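Local coordinates for aspartate aminotransferase (Leishmania major, PDB 4H51), which probably catalyses the transfer of the amino group of L-aspartate to 2-oxoglutarate, with pyridoxal 5'-phosphate as cofactor, working as a homodimer, at residues Y141-T146 with I194-A199; C163-Y168 with E178-D183; T343-L348 with S356-I361. One frame throughout, in Å; residues are numbered along the deposited sequence.

Interaction 1 (Y141-T146 with I194-A199); sequences YLSDPT and ILHQCA
Two neighbouring parallel strands, 140-144 and 192-196, begin this contact paired and then part, and polar side chains fill in where the backbones separate. The last direct backbone bond across the segments runs from Ile-194 N to Tyr-141 O, 2.9 Å long and fairly straight at 161°, the N-H arriving nearly along the C=O axis. Beyond it the short strand axes diverge by 40°, and a water takes over, accepting from Ser-143 N and donating to Ile-194 O, 3.0 Å away.

On the face of the sheet packed by helix 148-156, Leu-142 and Ile-194 lie side by side and point the same way. Leu-142 CG and Ile-194 CG1 are each anti to their own carbonyl carbon, which brings Leu-142 CD2 to 3.8 Å from Ile-194 CD1.

The separation occurs at the C-terminal ends of parallel strands in the large mixed sheet of the fold-type I aminotransferases, the side on which this fold builds its cofactor site. There segment 141-146 turns through a cis peptide before Pro-145. Ser-143 OG takes the crowded position between backbone N and carbonyl carbon (chi1 64°), from which it donates to Pro-145 O at 2.7 Å, meeting the oxygen from above the carbonyl plane; His-200 is a second partner of the hydroxyl. The turn brings Thr-146 back to the neighbouring strand. With OG1 anti to its backbone N, Thr-146 meets the His-196 ring at its edge, in plane, and OG1 is hydrogen-bonded to NE2 of His-196 at 2.8 Å. His-150 ND1 is another partner of this hydroxyl, and the bridging water lies 3.2 Å from Thr-146 OG1. Ser-143 OG stays 3.5 Å from His-196 NE2, oblique to the ring.

Interaction 2 (C163-Y168 with E178-D183); sequences CTYAYY and EGMKKD
A partly buried strand-to-helix contact, held by one side-chain-to-backbone hydrogen bond, joins strand 162-169 near the margin of the large sheet to helix 177-186. Asp-183, its CG anti to the carbonyl carbon, reaches the strand with OD2, which receives the N-H of Ala-166 at 2.8 Å. The bond is almost straight (172°) and uses the anti lone pair of the carboxylate oxygen. Next to it Ala-166 CB rests 3.6 Å from Gly-179 C, a close approach made possible by a helix surface that carries no side chain at that point.

Helix 177-186 belongs to a beta-alpha-beta crossover: after strand 162-169 the chain makes the short antiparallel strand 174-175, then runs through this helix and returns parallel as strand 192-196, beyond strand 140-144. Met-180 reaches from the helix alongside Tyr-165 and Tyr-167, fully extended with CG anti to the backbone N, in Met-aromatic contacts with both. SD meets the edge of the Tyr-167 ring, 3.9 Å from Tyr-167 CD1, and is oblique to the Tyr-165 ring, 5.3 Å from its centroid; Met-180 CE lies 3.7 Å from Tyr-165 CE2. Met-180 CB is 3.3 Å from Ala-166 O, for which the model offers no hydrogen-bond partner.

Interaction 3 (T343-L348 with S356-I361); sequences TVYDEL and SWEHVI
Tyr-345 is the centre of this contact: a hydrogen bond and a CH-pi contact meet at its ring, with apolar packing beside it. The polar interaction is at its tip: OH donates to Glu-358 OE2 at 2.7 Å, using the anti lone pair of that oxygen. Glu-358 starts out pointing away from helix 320-350 but bends at chi2 (73°), so its carboxylate folds back to the edge of the tyrosine ring, with the two planes 84° apart. The carbonyl of Trp-357 makes a separate van der Waals approach, obliquely, O lying 3.3 Å from Tyr-345 CD1; the same oxygen accepts the N-H of Val-360.

A CH-pi contact occupies one face. Ile-361, with CG1 in the crowded position (chi1 48°), sets CD1 3.4 Å above the plane of the Tyr-345 ring, offset toward the rim and close to CE2, while its CG2 touches Tyr-345 CB at 3.6 Å.

Apolar packing completes the contact. Leu-348 crosses Trp-357 at about a right angle, CD1 standing 3.7 Å from Trp-357 CB and oblique to the indole; this methyl also touches Val-360 CG2. One turn back, Val-344 CB meets Val-360 CG1 at 4.1 Å.

Segment 356-361 packs against the C-terminal part of helix 320-350, while helix 400-416 packs against both, through Ala-403 on Val-344 and Ile-410 on Trp-357.

In the fold
Interactions 1 and 2 share one sheet, in which strands 140-144 and 162-169 are neighbours, and interaction 2 is nested within the loop that interaction 1 closes. They touch directly: Tyr-165 OH probably bonds to Ile-194 O. Interaction 1 is buried strand pairing, its centre about 9 Å from the chain centre, rich in hydroxyl, imidazole and water bonds; interaction 2, about 19 Å out and partly exposed, relies on one carboxylate bond plus sulfur and aromatic groups. Interaction 3, about 24 Å out, is likewise buried but joins helix 320-350 to the loop and short helix that follow it, by apolar packing and a tyrosine that also bonds a glutamate. Its nearest atoms lie about 5 Å from interaction 2.

Interaction 1 (Y141-T146 with I194-A199)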
loop_
_atom_site.group_PDB
_atom_site.type_symbol
_atom_site.label_atom_id
_atom_site.label_comp_id
_atom_site.label_asym_id
_atom_site.label_seq_id
_atom_site.Cartn_x
_atom_site.Cartn_y
_atom_site.Cartn_z
ATOM N N TYR B 141 2.283 -13.221 -20.077
ATOM C CA TYR B 141 2.577 -14.601 -19.806
ATOM C C TYR B 141 3.056 -14.900 -18.398
ATOM O O TYR B 141 3.962 -14.275 -17.894
ATOM C CB TYR B 141 3.617 -15.099 -20.801
ATOM C CG TYR B 141 3.078 -15.421 -22.156
ATOM C CD1 TYR B 141 2.957 -14.448 -23.160
ATOM C CD2 TYR B 141 2.746 -16.713 -22.469
ATOM C CE1 TYR B 141 2.435 -14.779 -24.393
ATOM C CE2 TYR B 141 2.265 -17.066 -23.702
ATOM C CZ TYR B 141 2.101 -16.105 -24.659
ATOM O OH TYR B 141 1.632 -16.532 -25.878
ATOM N N LEU B 142 2.464 -15.931 -17.812
ATOM C CA LEU B 142 2.849 -16.464 -16.523
ATOM C C LEU B 142 3.419 -17.875 -16.690
ATOM O O LEU B 142 3.045 -18.584 -17.592
ATOM C CB LEU B 142 1.596 -16.528 -15.648
ATOM C CG LEU B 142 0.829 -15.224 -15.366
ATOM C CD1 LEU B 142 -0.390 -15.490 -14.468
ATOM C CD2 LEU B 142 1.761 -14.217 -14.697
ATOM N N SER B 143 4.300 -18.295 -15.792
ATOM C CA SER B 143 4.820 -19.645 -15.813
ATOM C C SER B 143 3.729 -20.675 -15.433
ATOM O O SER B 143 2.838 -20.428 -14.617
ATOM C CB SER B 143 6.050 -19.779 -14.903
ATOM O OG SER B 143 5.726 -19.544 -13.541
ATOM N N ASP B 144 3.840 -21.838 -16.047
ATOM C CA ASP B 144 3.050 -23.006 -15.698
ATOM C C ASP B 144 3.807 -23.909 -14.752
ATOM O O ASP B 144 4.663 -24.663 -15.168
ATOM C CB ASP B 144 2.760 -23.797 -16.969
ATOM C CG ASP B 144 2.026 -25.110 -16.690
ATOM O OD1 ASP B 144 1.312 -25.187 -15.659
ATOM O OD2 ASP B 144 2.241 -26.059 -17.468
ATOM N N PRO B 145 3.510 -23.854 -13.461
ATOM C CA PRO B 145 2.608 -23.060 -12.687
ATOM C C PRO B 145 3.381 -21.837 -12.122
ATOM O O PRO B 145 4.573 -21.703 -12.367
ATOM C CB PRO B 145 2.279 -24.020 -11.549
ATOM C CG PRO B 145 3.537 -24.642 -11.261
ATOM C CD PRO B 145 4.294 -24.730 -12.569
ATOM N N THR B 146 2.703 -21.027 -11.313
ATOM C CA THR B 146 3.293 -19.815 -10.759
ATOM C C THR B 146 2.679 -19.492 -9.403
ATOM O O THR B 146 1.797 -20.194 -8.910
ATOM C CB THR B 146 3.118 -18.614 -11.735
ATOM O OG1 THR B 146 4.009 -17.553 -11.335
ATOM C CG2 THR B 146 1.631 -18.128 -11.835
ATOM N N ILE B 194 6.215 -12.435 -17.465
ATOM C CA ILE B 194 6.597 -12.402 -16.039
ATOM C C ILE B 194 7.462 -13.625 -15.744
ATOM O O ILE B 194 6.992 -14.753 -15.797
ATOM C CB ILE B 194 5.377 -12.305 -15.140
ATOM C CG1 ILE B 194 4.608 -11.013 -15.447
ATOM C CG2 ILE B 194 5.773 -12.389 -13.655
ATOM C CD1 ILE B 194 3.416 -10.761 -14.540
ATOM N N LEU B 195 8.731 -13.350 -15.424
ATOM C CA LEU B 195 9.757 -14.324 -15.066
ATOM C C LEU B 195 10.175 -14.242 -13.610
ATOM O O LEU B 195 10.399 -13.179 -13.092
ATOM C CB LEU B 195 10.966 -14.084 -15.932
ATOM C CG LEU B 195 10.696 -14.071 -17.459
ATOM C CD1 LEU B 195 12.009 -13.750 -18.127
ATOM C CD2 LEU B 195 10.116 -15.439 -17.950
ATOM N N HIS B 196 10.305 -15.395 -12.942
ATOM C CA HIS B 196 10.834 -15.429 -11.599
ATOM C C HIS B 196 12.317 -15.340 -11.694
ATOM O O HIS B 196 12.957 -16.219 -12.320
ATOM C CB HIS B 196 10.467 -16.739 -10.899
ATOM C CG HIS B 196 8.973 -16.985 -10.765
ATOM N ND1 HIS B 196 8.367 -17.154 -9.562
ATOM C CD2 HIS B 196 7.977 -17.066 -11.709
ATOM C CE1 HIS B 196 7.048 -17.384 -9.762
ATOM N NE2 HIS B 196 6.803 -17.312 -11.064
ATOM N N GLN B 197 12.869 -14.312 -11.031
ATOM C CA GLN B 197 14.276 -13.974 -11.121
ATOM C C GLN B 197 15.172 -15.087 -10.551
ATOM O O GLN B 197 16.203 -15.415 -11.144
ATOM C CB GLN B 197 14.522 -12.614 -10.441
ATOM C CG GLN B 197 15.712 -11.850 -10.973
ATOM C CD GLN B 197 17.057 -12.356 -10.467
ATOM O OE1 GLN B 197 18.050 -12.316 -11.182
ATOM N NE2 GLN B 197 17.101 -12.741 -9.232
ATOM N N CYS B 198 14.738 -15.683 -9.441
ATOM C CA CYS B 198 15.356 -16.885 -8.883
ATOM C C CYS B 198 14.352 -17.483 -7.893
ATOM O O CYS B 198 13.367 -16.832 -7.533
ATOM C CB CYS B 198 16.714 -16.559 -8.231
ATOM S SG CYS B 198 16.578 -15.669 -6.671
ATOM N N ALA B 199 14.607 -18.688 -7.410
ATOM C CA ALA B 199 13.761 -19.323 -6.378
ATOM C C ALA B 199 12.303 -19.361 -6.814
ATOM O O ALA B 199 11.415 -18.805 -6.203
ATOM C CB ALA B 199 13.922 -18.659 -5.010
HETATM O O HOH W 1 5.122 -16.095 -13.946
#

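Interaction 2 (C163-Y168 with E178-D183)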
loop_
_atom_site.group_PDB
_atom_site.type_symbol
_atom_site.label_atom_id
_atom_site.label_comp_id
_atom_site.label_asym_id
_atom_site.label_seq_id
_atom_site.Cartn_x
_atom_site.Cartn_y
_atom_site.Cartn_z
ATOM N N CYS B 163 -1.883 -15.510 -20.307
ATOM C CA CYS B 163 -1.454 -16.752 -20.980
ATOM C C CYS B 163 -0.414 -17.399 -20.111
ATOM O O CYS B 163 0.050 -16.781 -19.105
ATOM C CB CYS B 163 -0.889 -16.453 -22.356
ATOM S SG CYS B 163 -2.042 -15.655 -23.527
ATOM N N THR B 164 -0.099 -18.655 -20.408
ATOM C CA THR B 164 0.983 -19.315 -19.732
ATOM C C THR B 164 2.079 -19.817 -20.673
ATOM O O THR B 164 1.811 -20.065 -21.850
ATOM C CB THR B 164 0.467 -20.482 -18.887
ATOM O OG1 THR B 164 -0.111 -21.465 -19.769
ATOM C CG2 THR B 164 -0.595 -19.970 -17.864
ATOM N N TYR B 165 3.309 -19.901 -20.149
ATOM C CA TYR B 165 4.390 -20.605 -20.843
ATOM C C TYR B 165 4.678 -21.897 -20.107
ATOM O O TYR B 165 4.675 -21.940 -18.857
ATOM C CB TYR B 165 5.679 -19.778 -21.006
ATOM C CG TYR B 165 6.240 -19.160 -19.784
ATOM C CD1 TYR B 165 5.840 -17.897 -19.393
ATOM C CD2 TYR B 165 7.193 -19.808 -19.032
ATOM C CE1 TYR B 165 6.376 -17.282 -18.253
ATOM C CE2 TYR B 165 7.730 -19.210 -17.875
ATOM C CZ TYR B 165 7.323 -17.931 -17.517
ATOM O OH TYR B 165 7.802 -17.298 -16.399
ATOM N N ALA B 166 4.902 -22.944 -20.904
ATOM C CA ALA B 166 5.402 -24.193 -20.380
ATOM C C ALA B 166 6.630 -23.926 -19.516
ATOM O O ALA B 166 7.478 -23.131 -19.868
ATOM C CB ALA B 166 5.755 -25.127 -21.537
ATOM N N TYR B 167 6.729 -24.595 -18.388
ATOM C CA TYR B 167 7.800 -24.316 -17.460
ATOM C C TYR B 167 8.166 -25.577 -16.701
ATOM O O TYR B 167 9.237 -26.149 -16.954
ATOM C CB TYR B 167 7.430 -23.139 -16.531
ATOM C CG TYR B 167 8.612 -22.730 -15.685
ATOM C CD1 TYR B 167 9.634 -21.995 -16.253
ATOM C CD2 TYR B 167 8.758 -23.150 -14.370
ATOM C CE1 TYR B 167 10.770 -21.667 -15.543
ATOM C CE2 TYR B 167 9.878 -22.789 -13.640
ATOM C CZ TYR B 167 10.889 -22.043 -14.228
ATOM O OH TYR B 167 12.069 -21.672 -13.561
ATOM N N TYR B 168 7.301 -26.022 -15.798
ATOM C CA TYR B 168 7.612 -27.198 -14.960
ATOM C C TYR B 168 6.997 -28.453 -15.548
ATOM O O TYR B 168 5.846 -28.438 -15.953
ATOM C CB TYR B 168 7.069 -27.002 -13.559
ATOM C CG TYR B 168 7.566 -28.021 -12.579
ATOM C CD1 TYR B 168 8.926 -28.100 -12.268
ATOM C CD2 TYR B 168 6.704 -28.886 -11.958
ATOM C CE1 TYR B 168 9.406 -29.026 -11.371
ATOM C CE2 TYR B 168 7.166 -29.823 -11.048
ATOM C CZ TYR B 168 8.514 -29.886 -10.758
ATOM O OH TYR B 168 9.021 -30.808 -9.862
ATOM N N GLU B 178 12.401 -27.028 -23.586
ATOM C CA GLU B 178 12.007 -26.979 -25.006
ATOM C C GLU B 178 10.598 -26.372 -25.181
ATOM O O GLU B 178 10.373 -25.592 -26.086
ATOM C CB GLU B 178 12.130 -28.369 -25.679
ATOM C CG GLU B 178 13.591 -28.869 -25.759
ATOM C CD GLU B 178 14.548 -27.921 -26.501
ATOM O OE1 GLU B 178 14.221 -27.464 -27.614
ATOM O OE2 GLU B 178 15.632 -27.595 -25.970
ATOM N N GLY B 179 9.692 -26.688 -24.269
ATOM C CA GLY B 179 8.352 -26.176 -24.309
ATOM C C GLY B 179 8.339 -24.686 -24.004
ATOM O O GLY B 179 7.590 -23.923 -24.640
ATOM N N MET B 180 9.180 -24.284 -23.070
ATOM C CA MET B 180 9.302 -22.879 -22.701
ATOM C C MET B 180 9.747 -22.053 -23.887
ATOM O O MET B 180 9.135 -21.044 -24.210
ATOM C CB MET B 180 10.265 -22.682 -21.537
ATOM C CG MET B 180 10.352 -21.225 -21.087
ATOM S SD MET B 180 11.366 -21.083 -19.594
ATOM C CE MET B 180 11.182 -19.352 -19.157
ATOM N N LYS B 181 10.807 -22.512 -24.547
ATOM C CA LYS B 181 11.295 -21.817 -25.732
ATOM C C LYS B 181 10.217 -21.763 -26.815
ATOM O O LYS B 181 10.041 -20.730 -27.464
ATOM C CB LYS B 181 12.553 -22.476 -26.261
ATOM C CG LYS B 181 13.760 -22.265 -25.347
ATOM C CD LYS B 181 15.094 -22.758 -25.926
ATOM C CE LYS B 181 15.176 -24.268 -26.043
ATOM N NZ LYS B 181 16.432 -24.692 -26.749
ATOM N N LYS B 182 9.535 -22.890 -27.028
ATOM C CA LYS B 182 8.468 -22.963 -28.007
ATOM C C LYS B 182 7.408 -21.893 -27.712
ATOM O O LYS B 182 6.994 -21.197 -28.605
ATOM C CB LYS B 182 7.856 -24.353 -27.976
ATOM C CG LYS B 182 6.737 -24.607 -28.975
ATOM C CD LYS B 182 6.567 -26.121 -29.167
ATOM C CE LYS B 182 5.125 -26.526 -29.406
ATOM N NZ LYS B 182 4.620 -25.916 -30.667
ATOM N N ASP B 183 6.971 -21.788 -26.463
ATOM C CA ASP B 183 5.934 -20.813 -26.135
ATOM C C ASP B 183 6.401 -19.332 -26.255
ATOM O O ASP B 183 5.625 -18.442 -26.663
ATOM C CB ASP B 183 5.373 -21.115 -24.737
ATOM C CG ASP B 183 4.497 -22.369 -24.700
ATOM O OD1 ASP B 183 4.186 -22.978 -25.781
ATOM O OD2 ASP B 183 4.186 -22.820 -23.564
#

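Interaction 3 (T343-L348 with S356-I361)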
loop_
_atom_site.group_PDB
_atom_site.type_symbol
_atom_site.label_atom_id
_atom_site.label_comp_id
_atom_site.label_asym_id
_atom_site.label_seq_id
_atom_site.Cartn_x
_atom_site.Cartn_y
_atom_site.Cartn_z
ATOM N N THR B 343 17.692 -33.423 5.150
ATOM C CA THR B 343 17.072 -34.283 6.133
ATOM C C THR B 343 15.864 -35.052 5.590
ATOM O O THR B 343 15.673 -36.250 5.881
ATOM C CB THR B 343 16.619 -33.472 7.352
ATOM O OG1 THR B 343 17.755 -32.801 7.930
ATOM C CG2 THR B 343 16.007 -34.353 8.362
ATOM N N VAL B 344 15.004 -34.354 4.851
ATOM C CA VAL B 344 13.831 -34.990 4.237
ATOM C C VAL B 344 14.291 -36.050 3.245
ATOM O O VAL B 344 13.805 -37.202 3.275
ATOM C CB VAL B 344 12.942 -33.939 3.490
ATOM C CG1 VAL B 344 11.790 -34.622 2.777
ATOM C CG2 VAL B 344 12.462 -32.878 4.482
ATOM N N TYR B 345 15.226 -35.657 2.387
ATOM C CA TYR B 345 15.719 -36.503 1.316
ATOM C C TYR B 345 16.393 -37.759 1.854
ATOM O O TYR B 345 16.096 -38.837 1.374
ATOM C CB TYR B 345 16.646 -35.726 0.400
ATOM C CG TYR B 345 17.337 -36.551 -0.655
ATOM C CD1 TYR B 345 16.644 -37.046 -1.756
ATOM C CD2 TYR B 345 18.706 -36.824 -0.560
ATOM C CE1 TYR B 345 17.290 -37.801 -2.727
ATOM C CE2 TYR B 345 19.355 -37.594 -1.509
ATOM C CZ TYR B 345 18.648 -38.061 -2.600
ATOM O OH TYR B 345 19.294 -38.824 -3.550
ATOM N N ASP B 346 17.238 -37.627 2.878
ATOM C CA ASP B 346 17.946 -38.806 3.425
ATOM C C ASP B 346 16.970 -39.783 4.031
ATOM O O ASP B 346 17.190 -40.996 4.015
ATOM C CB ASP B 346 19.033 -38.407 4.447
ATOM C CG ASP B 346 20.243 -37.791 3.796
ATOM O OD1 ASP B 346 20.501 -38.051 2.604
ATOM O OD2 ASP B 346 20.951 -37.004 4.458
ATOM N N GLU B 347 15.876 -39.255 4.566
ATOM C CA GLU B 347 14.860 -40.078 5.166
ATOM C C GLU B 347 14.007 -40.758 4.104
ATOM O O GLU B 347 13.644 -41.924 4.268
ATOM C CB GLU B 347 14.002 -39.254 6.116
ATOM C CG GLU B 347 12.963 -39.998 6.920
ATOM C CD GLU B 347 13.544 -41.003 7.929
ATOM O OE1 GLU B 347 14.783 -41.201 7.969
ATOM O OE2 GLU B 347 12.735 -41.605 8.664
ATOM N N LEU B 348 13.676 -40.047 3.023
ATOM C CA LEU B 348 12.988 -40.701 1.898
ATOM C C LEU B 348 13.827 -41.865 1.342
ATOM O O LEU B 348 13.271 -42.886 0.978
ATOM C CB LEU B 348 12.683 -39.722 0.783
ATOM C CG LEU B 348 11.666 -38.653 1.145
ATOM C CD1 LEU B 348 11.665 -37.514 0.096
ATOM C CD2 LEU B 348 10.292 -39.273 1.313
ATOM N N SER B 356 11.685 -41.391 -7.309
ATOM C CA SER B 356 12.889 -40.645 -7.081
ATOM C C SER B 356 12.558 -39.353 -6.325
ATOM O O SER B 356 11.470 -38.763 -6.480
ATOM C CB SER B 356 13.573 -40.344 -8.401
ATOM O OG SER B 356 12.819 -39.415 -9.166
ATOM N N TRP B 357 13.513 -38.928 -5.498
ATOM C CA TRP B 357 13.296 -37.810 -4.581
ATOM C C TRP B 357 14.349 -36.775 -4.622
ATOM O O TRP B 357 14.360 -35.889 -3.760
ATOM C CB TRP B 357 13.112 -38.367 -3.187
ATOM C CG TRP B 357 11.900 -39.227 -3.208
ATOM C CD1 TRP B 357 11.837 -40.620 -3.352
ATOM C CD2 TRP B 357 10.504 -38.772 -3.246
ATOM N NE1 TRP B 357 10.535 -41.040 -3.409
ATOM C CE2 TRP B 357 9.682 -39.983 -3.360
ATOM C CE3 TRP B 357 9.874 -37.522 -3.177
ATOM C CZ2 TRP B 357 8.295 -39.928 -3.370
ATOM C CZ3 TRP B 357 8.474 -37.479 -3.196
ATOM C CH2 TRP B 357 7.704 -38.654 -3.298
ATOM N N GLU B 358 15.194 -36.814 -5.651
ATOM C CA GLU B 358 16.325 -35.891 -5.761
ATOM C C GLU B 358 15.863 -34.441 -5.972
ATOM O O GLU B 358 16.581 -33.491 -5.694
ATOM C CB GLU B 358 17.295 -36.337 -6.861
ATOM C CG GLU B 358 18.159 -37.564 -6.462
ATOM C CD GLU B 358 17.405 -38.902 -6.431
ATOM O OE1 GLU B 358 16.541 -39.145 -7.304
ATOM O OE2 GLU B 358 17.673 -39.738 -5.532
ATOM N N HIS B 359 14.643 -34.266 -6.457
ATOM C CA HIS B 359 14.109 -32.916 -6.556
ATOM C C HIS B 359 14.088 -32.192 -5.225
ATOM O O HIS B 359 14.194 -30.955 -5.200
ATOM C CB HIS B 359 12.749 -32.876 -7.234
ATOM C CG HIS B 359 11.705 -33.781 -6.621
ATOM N ND1 HIS B 359 11.730 -35.124 -6.755
ATOM C CD2 HIS B 359 10.524 -33.479 -5.935
ATOM C CE1 HIS B 359 10.664 -35.646 -6.137
ATOM N NE2 HIS B 359 9.917 -34.632 -5.644
ATOM N N VAL B 360 13.918 -32.942 -4.137
ATOM C CA VAL B 360 13.881 -32.386 -2.799
ATOM C C VAL B 360 15.158 -31.603 -2.489
ATOM O O VAL B 360 15.096 -30.482 -1.977
ATOM C CB VAL B 360 13.646 -33.461 -1.729
ATOM C CG1 VAL B 360 13.688 -32.845 -0.346
ATOM C CG2 VAL B 360 12.323 -34.196 -1.958
ATOM N N ILE B 361 16.310 -32.188 -2.814
ATOM C CA ILE B 361 17.588 -31.504 -2.596
ATOM C C ILE B 361 18.004 -30.614 -3.767
ATOM O O ILE B 361 18.777 -29.672 -3.585
ATOM C CB ILE B 361 18.732 -32.489 -2.199
ATOM C CG1 ILE B 361 18.786 -33.712 -3.122
ATOM C CG2 ILE B 361 18.572 -32.979 -0.778
ATOM C CD1 ILE B 361 20.021 -34.573 -2.890
#